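Local atomic coordinates of PpBBE-like 1 D396N (Physcomitrella patens subsp. patens, PDB entry 6EO5), a protein that oxidises cellobiose as a flavin-dependent oxidase of the berberine bridge enzyme-like family, with FAD attached through two covalent links. Residues P124-L129 with L300-L305; L193-R198 with L446-A451. All blocks are in the same frame, centred on the assembly; numbering follows the deposited sequence.

Contact 1 (P124-L129 with L300-L305); sequences PLYLAL and LNWIQL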
ATOM      1  N   PRO A 124       0.941   5.705  14.096  1.00 62.58           N
ATOM      2  CA  PRO A 124       1.849   5.505  15.235  1.00 60.45           C
ATOM      3  C   PRO A 124       3.306   5.317  14.835  1.00 65.91           C
ATOM      4  O   PRO A 124       4.204   5.735  15.583  1.00 65.27           O
ATOM      5  CB  PRO A 124       1.282   4.250  15.909  1.00 58.35           C
ATOM      6  CG  PRO A 124      -0.179   4.305  15.570  1.00 60.96           C
ATOM      7  CD  PRO A 124      -0.240   4.826  14.173  1.00 60.47           C
ATOM      8  N   LEU A 125       3.578   4.701  13.681  1.00 63.75           N
ATOM      9  CA  LEU A 125       4.967   4.507  13.284  1.00 62.33           C
ATOM     10  C   LEU A 125       5.642   5.841  12.956  1.00 65.02           C
ATOM     11  O   LEU A 125       6.821   6.041  13.279  1.00 64.62           O
ATOM     12  CB  LEU A 125       5.052   3.536  12.107  1.00 58.69           C
ATOM     13  CG  LEU A 125       6.464   3.245  11.591  1.00 59.56           C
ATOM     14  CD1 LEU A 125       7.372   2.771  12.710  1.00 57.67           C
ATOM     15  CD2 LEU A 125       6.441   2.230  10.447  1.00 56.77           C
ATOM     16  N   TYR A 126       4.914   6.767  12.318  1.00 63.18           N
ATOM     17  CA  TYR A 126       5.492   8.077  12.022  1.00 59.38           C
ATOM     18  C   TYR A 126       5.828   8.824  13.305  1.00 63.71           C
ATOM     19  O   TYR A 126       6.869   9.485  13.398  1.00 64.01           O
ATOM     20  CB  TYR A 126       4.526   8.921  11.189  1.00 56.90           C
ATOM     21  CG  TYR A 126       4.465   8.616   9.711  1.00 59.38           C
ATOM     22  CD1 TYR A 126       5.601   8.684   8.910  1.00 57.40           C
ATOM     23  CD2 TYR A 126       3.247   8.301   9.104  1.00 61.80           C
ATOM     24  CE1 TYR A 126       5.523   8.415   7.549  1.00 56.78           C
ATOM     25  CE2 TYR A 126       3.156   8.040   7.763  1.00 54.84           C
ATOM     26  CZ  TYR A 126       4.291   8.090   6.985  1.00 56.83           C
ATOM     27  OH  TYR A 126       4.176   7.822   5.643  1.00 52.96           O
ATOM     28  N   LEU A 127       4.930   8.754  14.292  1.00 65.28           N
ATOM     29  CA  LEU A 127       5.133   9.430  15.564  1.00 61.94           C
ATOM     30  C   LEU A 127       6.354   8.870  16.285  1.00 66.81           C
ATOM     31  O   LEU A 127       7.200   9.628  16.778  1.00 63.74           O
ATOM     32  CB  LEU A 127       3.875   9.284  16.418  1.00 59.88           C
ATOM     33  CG  LEU A 127       3.730  10.253  17.585  1.00 63.89           C
ATOM     34  CD1 LEU A 127       4.194  11.645  17.171  1.00 60.92           C
ATOM     35  CD2 LEU A 127       2.290  10.284  18.048  1.00 62.41           C
ATOM     36  N   ALA A 128       6.473   7.539  16.335  1.00 66.35           N
ATOM     37  CA  ALA A 128       7.619   6.923  16.998  1.00 62.59           C
ATOM     38  C   ALA A 128       8.927   7.333  16.338  1.00 65.68           C
ATOM     39  O   ALA A 128       9.909   7.638  17.026  1.00 69.80           O
ATOM     40  CB  ALA A 128       7.475   5.404  17.004  1.00 60.15           C
ATOM     41  N   LEU A 129       8.964   7.339  15.002  1.00 67.30           N
ATOM     42  CA  LEU A 129      10.199   7.665  14.290  1.00 68.36           C
ATOM     43  C   LEU A 129      10.537   9.149  14.387  1.00 66.20           C
ATOM     44  O   LEU A 129      11.716   9.521  14.369  1.00 65.01           O
ATOM     45  CB  LEU A 129      10.088   7.238  12.823  1.00 64.28           C
ATOM     46  CG  LEU A 129      10.225   5.739  12.529  1.00 63.02           C
ATOM     47  CD1 LEU A 129       9.807   5.434  11.092  1.00 62.79           C
ATOM     48  CD2 LEU A 129      11.651   5.279  12.771  1.00 62.59           C
ATOM     49  N   LEU A 300       6.004  23.417   6.958  1.00 57.54           N
ATOM     50  CA  LEU A 300       5.663  22.594   8.114  1.00 57.45           C
ATOM     51  C   LEU A 300       6.880  21.787   8.534  1.00 56.27           C
ATOM     52  O   LEU A 300       7.859  21.685   7.793  1.00 57.87           O
ATOM     53  CB  LEU A 300       4.519  21.617   7.796  1.00 61.97           C
ATOM     54  CG  LEU A 300       3.214  22.165   7.241  1.00 61.82           C
ATOM     55  CD1 LEU A 300       2.324  21.031   6.796  1.00 60.21           C
ATOM     56  CD2 LEU A 300       2.547  22.984   8.320  1.00 65.09           C
ATOM     57  N   ASN A 301       6.814  21.189   9.725  1.00 54.38           N
ATOM     58  CA  ASN A 301       7.762  20.136  10.052  1.00 56.37           C
ATOM     59  C   ASN A 301       7.164  18.797   9.626  1.00 65.34           C
ATOM     60  O   ASN A 301       6.011  18.719   9.182  1.00 60.76           O
ATOM     61  CB  ASN A 301       8.139  20.158  11.536  1.00 58.62           C
ATOM     62  CG  ASN A 301       6.993  19.781  12.460  1.00 62.85           C
ATOM     63  OD1 ASN A 301       6.217  18.856  12.195  1.00 65.03           O
ATOM     64  ND2 ASN A 301       6.899  20.486  13.579  1.00 62.21           N
ATOM     65  N   TRP A 302       7.940  17.721   9.797  1.00 62.29           N
ATOM     66  CA  TRP A 302       7.558  16.449   9.192  1.00 61.13           C
ATOM     67  C   TRP A 302       6.278  15.885   9.813  1.00 61.80           C
ATOM     68  O   TRP A 302       5.371  15.450   9.093  1.00 61.42           O
ATOM     69  CB  TRP A 302       8.706  15.442   9.288  1.00 58.89           C
ATOM     70  CG  TRP A 302       8.378  14.157   8.576  1.00 64.69           C
ATOM     71  CD1 TRP A 302       8.091  12.938   9.146  1.00 62.88           C
ATOM     72  CD2 TRP A 302       8.248  13.976   7.160  1.00 63.47           C
ATOM     73  NE1 TRP A 302       7.820  12.011   8.167  1.00 62.79           N
ATOM     74  CE2 TRP A 302       7.902  12.620   6.941  1.00 63.22           C
ATOM     75  CE3 TRP A 302       8.396  14.825   6.058  1.00 58.43           C
ATOM     76  CZ2 TRP A 302       7.709  12.094   5.661  1.00 57.91           C
ATOM     77  CZ3 TRP A 302       8.207  14.297   4.785  1.00 63.62           C
ATOM     78  CH2 TRP A 302       7.862  12.945   4.599  1.00 56.23           C
ATOM     79  N   ILE A 303       6.177  15.888  11.148  1.00 59.08           N
ATOM     80  CA  ILE A 303       5.006  15.278  11.774  1.00 58.93           C
ATOM     81  C   ILE A 303       3.757  16.123  11.531  1.00 61.79           C
ATOM     82  O   ILE A 303       2.635  15.597  11.563  1.00 61.21           O
ATOM     83  CB  ILE A 303       5.257  15.015  13.277  1.00 61.90           C
ATOM     84  CG1 ILE A 303       4.400  13.843  13.752  1.00 60.95           C
ATOM     85  CG2 ILE A 303       5.028  16.274  14.143  1.00 56.54           C
ATOM     86  CD1 ILE A 303       4.889  12.496  13.227  1.00 60.77           C
ATOM     87  N   GLN A 304       3.925  17.422  11.256  1.00 63.50           N
ATOM     88  CA  GLN A 304       2.802  18.240  10.811  1.00 63.82           C
ATOM     89  C   GLN A 304       2.385  17.867   9.402  1.00 61.43           C
ATOM     90  O   GLN A 304       1.202  17.947   9.061  1.00 62.08           O
ATOM     91  CB  GLN A 304       3.165  19.721  10.853  1.00 60.77           C
ATOM     92  CG  GLN A 304       3.217  20.318  12.229  1.00 61.53           C
ATOM     93  CD  GLN A 304       3.667  21.760  12.184  1.00 62.87           C
ATOM     94  OE1 GLN A 304       4.756  22.070  11.698  1.00 60.89           O
ATOM     95  NE2 GLN A 304       2.813  22.659  12.663  1.00 64.29           N
ATOM     96  N   LEU A 305       3.358  17.508   8.562  1.00 60.25           N
ATOM     97  CA  LEU A 305       3.057  17.146   7.187  1.00 59.15           C
ATOM     98  C   LEU A 305       2.215  15.876   7.139  1.00 61.95           C
ATOM     99  O   LEU A 305       1.236  15.792   6.384  1.00 56.30           O
ATOM    100  CB  LEU A 305       4.357  16.970   6.400  1.00 56.01           C
ATOM    101  CG  LEU A 305       3.994  16.437   5.017  1.00 61.11           C
ATOM    102  CD1 LEU A 305       3.743  17.586   4.054  1.00 55.61           C
ATOM    103  CD2 LEU A 305       4.998  15.430   4.487  1.00 58.78           C
TER
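Q304 N donates to N301 OD1 at 2.9 Å, a bond that fixes the start of the helix from which W302 and I303 reach Y126 and L127. N301 N returns a nearly straight bond to Q304 OE1 (N-H...O angle 178°), completing a capping box that ties down the first turn. I303 then does most of the touching. With CG1 anti to the backbone N (chi1 -153°), it extends its CD1 methyl to within 3.6 Å of Y126 O, and the same methyl lies against Y126 CB and L127 CA. L127 adds its CD1, 4.1 Å from I303 CG1. In the VAO-type architecture of this family, helix 122-133 belongs to the FAD-binding part, whereas helix 302-308 follows the edge strand of the seven-stranded antiparallel sheet of the substrate domain, so these aliphatic groups close a seam between the two. Beside these groups, Y126 CD1 approaches the NE1 edge of the W302 indole at 4.1 Å, with the two side chains running askew. Both polar ends are engaged elsewhere: Y126 OH bonds to G140 O, and W302 NE1 makes a weak hydrogen bond to T136 OG1.

Contact 2 (L193-R198 with L446-A451); sequences LYFAIR and LSTLIA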
ATOM      1  N   LEU A 193      14.537 -15.427  -0.480  1.00 68.75           N
ATOM      2  CA  LEU A 193      13.413 -14.954   0.317  1.00 66.11           C
ATOM      3  C   LEU A 193      13.434 -13.435   0.445  1.00 67.49           C
ATOM      4  O   LEU A 193      12.379 -12.785   0.452  1.00 67.85           O
ATOM      5  CB  LEU A 193      13.458 -15.622   1.688  1.00 61.62           C
ATOM      6  CG  LEU A 193      12.252 -15.458   2.596  1.00 65.79           C
ATOM      7  CD1 LEU A 193      11.022 -15.985   1.916  1.00 67.15           C
ATOM      8  CD2 LEU A 193      12.511 -16.205   3.882  1.00 70.33           C
ATOM      9  N   TYR A 194      14.631 -12.848   0.530  1.00 63.92           N
ATOM     10  CA  TYR A 194      14.737 -11.402   0.661  1.00 63.94           C
ATOM     11  C   TYR A 194      14.276 -10.706  -0.616  1.00 61.18           C
ATOM     12  O   TYR A 194      13.606  -9.673  -0.559  1.00 59.57           O
ATOM     13  CB  TYR A 194      16.177 -11.023   1.028  1.00 61.40           C
ATOM     14  CG  TYR A 194      16.429  -9.544   1.251  1.00 59.40           C
ATOM     15  CD1 TYR A 194      15.726  -8.826   2.218  1.00 61.05           C
ATOM     16  CD2 TYR A 194      17.395  -8.871   0.506  1.00 62.29           C
ATOM     17  CE1 TYR A 194      15.973  -7.466   2.425  1.00 58.81           C
ATOM     18  CE2 TYR A 194      17.654  -7.520   0.706  1.00 59.53           C
ATOM     19  CZ  TYR A 194      16.938  -6.827   1.658  1.00 59.77           C
ATOM     20  OH  TYR A 194      17.202  -5.490   1.827  1.00 61.96           O
ATOM     21  N   PHE A 195      14.614 -11.268  -1.774  1.00 61.41           N
ATOM     22  CA  PHE A 195      14.087 -10.763  -3.042  1.00 63.37           C
ATOM     23  C   PHE A 195      12.560 -10.831  -3.079  1.00 62.36           C
ATOM     24  O   PHE A 195      11.889  -9.863  -3.463  1.00 60.43           O
ATOM     25  CB  PHE A 195      14.700 -11.568  -4.186  1.00 58.95           C
ATOM     26  CG  PHE A 195      14.148 -11.254  -5.531  1.00 57.80           C
ATOM     27  CD1 PHE A 195      12.986 -11.871  -5.984  1.00 59.20           C
ATOM     28  CD2 PHE A 195      14.823 -10.401  -6.380  1.00 60.19           C
ATOM     29  CE1 PHE A 195      12.481 -11.610  -7.238  1.00 55.41           C
ATOM     30  CE2 PHE A 195      14.324 -10.130  -7.647  1.00 60.85           C
ATOM     31  CZ  PHE A 195      13.150 -10.736  -8.073  1.00 59.09           C
ATOM     32  N   ALA A 196      11.993 -11.967  -2.671  1.00 57.15           N
ATOM     33  CA  ALA A 196      10.555 -12.169  -2.808  1.00 59.22           C
ATOM     34  C   ALA A 196       9.751 -11.197  -1.948  1.00 62.87           C
ATOM     35  O   ALA A 196       8.697 -10.710  -2.384  1.00 64.23           O
ATOM     36  CB  ALA A 196      10.191 -13.612  -2.457  1.00 56.46           C
ATOM     37  N   ILE A 197      10.203 -10.919  -0.718  1.00 59.67           N
ATOM     38  CA  ILE A 197       9.350 -10.173   0.208  1.00 57.86           C
ATOM     39  C   ILE A 197       9.339  -8.681  -0.118  1.00 58.06           C
ATOM     40  O   ILE A 197       8.441  -7.963   0.338  1.00 57.67           O
ATOM     41  CB  ILE A 197       9.746 -10.411   1.683  1.00 63.50           C
ATOM     42  CG1 ILE A 197      11.139  -9.859   1.990  1.00 63.42           C
ATOM     43  CG2 ILE A 197       9.671 -11.886   2.063  1.00 56.97           C
ATOM     44  CD1 ILE A 197      11.129  -8.424   2.535  1.00 61.01           C
ATOM     45  N   ARG A 198      10.309  -8.197  -0.897  1.00 53.78           N
ATOM     46  CA  ARG A 198      10.334  -6.811  -1.365  1.00 55.85           C
ATOM     47  C   ARG A 198       9.463  -6.655  -2.617  1.00 59.91           C
ATOM     48  O   ARG A 198       9.941  -6.415  -3.728  1.00 58.73           O
ATOM     49  CB  ARG A 198      11.769  -6.377  -1.635  1.00 57.81           C
ATOM     50  CG  ARG A 198      12.559  -6.044  -0.387  1.00 59.51           C
ATOM     51  CD  ARG A 198      13.921  -6.733  -0.356  1.00 60.96           C
ATOM     52  NE  ARG A 198      15.002  -5.970  -0.980  1.00 60.94           N
ATOM     53  CZ  ARG A 198      15.870  -6.478  -1.852  1.00 59.80           C
ATOM     54  NH1 ARG A 198      15.797  -7.754  -2.206  1.00 58.65           N
ATOM     55  NH2 ARG A 198      16.827  -5.715  -2.359  1.00 60.73           N
ATOM     56  N   LEU A 446       8.297 -13.269 -12.074  1.00 60.76           N
ATOM     57  CA  LEU A 446       7.307 -14.199 -11.526  1.00 60.89           C
ATOM     58  C   LEU A 446       7.835 -15.632 -11.484  1.00 62.71           C
ATOM     59  O   LEU A 446       7.589 -16.352 -10.507  1.00 62.37           O
ATOM     60  CB  LEU A 446       6.006 -14.107 -12.321  1.00 57.75           C
ATOM     61  CG  LEU A 446       4.895 -15.103 -11.990  1.00 60.62           C
ATOM     62  CD1 LEU A 446       4.490 -15.033 -10.521  1.00 56.73           C
ATOM     63  CD2 LEU A 446       3.706 -14.856 -12.900  1.00 52.96           C
ATOM     64  N   SER A 447       8.581 -16.056 -12.514  1.00 59.01           N
ATOM     65  CA  SER A 447       9.246 -17.362 -12.475  1.00 62.73           C
ATOM     66  C   SER A 447      10.097 -17.510 -11.219  1.00 63.17           C
ATOM     67  O   SER A 447       9.998 -18.510 -10.496  1.00 64.47           O
ATOM     68  CB  SER A 447      10.126 -17.563 -13.714  1.00 66.90           C
ATOM     69  OG  SER A 447       9.495 -17.126 -14.903  1.00 74.74           O
ATOM     70  N   THR A 448      10.955 -16.523 -10.955  1.00 60.84           N
ATOM     71  CA  THR A 448      11.752 -16.538  -9.734  1.00 63.15           C
ATOM     72  C   THR A 448      10.860 -16.621  -8.503  1.00 62.62           C
ATOM     73  O   THR A 448      11.139 -17.392  -7.578  1.00 62.26           O
ATOM     74  CB  THR A 448      12.653 -15.301  -9.682  1.00 61.81           C
ATOM     75  OG1 THR A 448      13.519 -15.307 -10.824  1.00 65.24           O
ATOM     76  CG2 THR A 448      13.486 -15.293  -8.431  1.00 56.94           C
ATOM     77  N   LEU A 449       9.759 -15.870  -8.491  1.00 61.12           N
ATOM     78  CA  LEU A 449       8.877 -15.914  -7.334  1.00 60.23           C
ATOM     79  C   LEU A 449       8.322 -17.322  -7.123  1.00 64.33           C
ATOM     80  O   LEU A 449       8.302 -17.820  -5.988  1.00 61.66           O
ATOM     81  CB  LEU A 449       7.769 -14.871  -7.489  1.00 58.40           C
ATOM     82  CG  LEU A 449       8.315 -13.436  -7.396  1.00 57.24           C
ATOM     83  CD1 LEU A 449       7.272 -12.392  -7.720  1.00 53.99           C
ATOM     84  CD2 LEU A 449       8.891 -13.179  -6.018  1.00 58.52           C
ATOM     85  N   ILE A 450       7.924 -18.003  -8.210  1.00 66.82           N
ATOM     86  CA  ILE A 450       7.355 -19.351  -8.085  1.00 68.31           C
ATOM     87  C   ILE A 450       8.409 -20.341  -7.592  1.00 65.32           C
ATOM     88  O   ILE A 450       8.139 -21.166  -6.710  1.00 62.66           O
ATOM     89  CB  ILE A 450       6.722 -19.801  -9.419  1.00 67.35           C
ATOM     90  CG1 ILE A 450       5.439 -19.023  -9.701  1.00 63.66           C
ATOM     91  CG2 ILE A 450       6.388 -21.276  -9.387  1.00 68.33           C
ATOM     92  CD1 ILE A 450       5.102 -18.958 -11.178  1.00 61.61           C
ATOM     93  N   ALA A 451       9.623 -20.272  -8.149  1.00 64.12           N
ATOM     94  CA  ALA A 451      10.734 -21.067  -7.636  1.00 64.36           C
ATOM     95  C   ALA A 451      10.884 -20.917  -6.124  1.00 67.37           C
ATOM     96  O   ALA A 451      11.027 -21.910  -5.399  1.00 66.70           O
ATOM     97  CB  ALA A 451      12.024 -20.656  -8.337  1.00 56.13           C
TER
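L449 puts a single methyl, CD2, against helix 191-200, meeting both A196 and F195. The contact is a helix-helix crossing: the axes of 193-198 and 446-451 approach to 9.9 Å at a signed angle of -121°. Helix 446-456, in the berberine-like C-terminal region, thereby comes back against a helix that packs on the FAD-binding part, as expected for the VAO-type fold. The backbones come nearest at A196 and L449, whose CA atoms are 6.1 Å apart, and L449 CD2 lies 3.8 Å from A196 CB and equally near A196 CA, so the small alanine takes the leucine tip directly onto the helix surface. F195 flanks this point. Its CG stands anti to the backbone N (chi1 174°), which swings the ring out toward the other helix. L449 CD2 meets the edge of that ring near its plane, 4.1 Å from F195 CE1. T448 CG2 also reaches F195 CE1, at 4.0 Å and obliquely to the ring, while T448 OG1 stands farther from the ring. F195 and T448 also touch a crystal neighbour, so lattice packing may influence this outer margin.

Behind the first shell, Y205 links the two helices: the side chains of L193 and A196 rest on Y205, whose OH is hydrogen-bonded to L449 O. The F195 side chain also touches S445, and F195 is joined through its backbone to A383. On the other side of helix 191-200, Y194 OH bonds to I170 O of strand 170-176. The R198 side chain folds over the Y194 ring, with its guanidinium plane 3.3 Å from Y194 CE2, and R198 NH1 makes a weak, long bond of 3.3 Å to Y194 O.

How the contacts relate
Contacts 1 and 2 share no helix or strand; their centres are 32 Å apart, and their nearest atoms are separated by about 14 Å. Each brings a later part of the chain onto the FAD-binding side of the molecule, one from the substrate domain and the other from the C-terminal region. Contact 1 is wholly buried, mixing aliphatic groups with an indole and a phenol. Contact 2 is only partly buried: leucine and alanine form its inner half, while a threonine methyl and a phenyl ring mark its outer margin. Neither has a hydrogen bond directly between its segments. FAD lies about 8 Å from the side chain of Y126 and about 11 Å from that of A196.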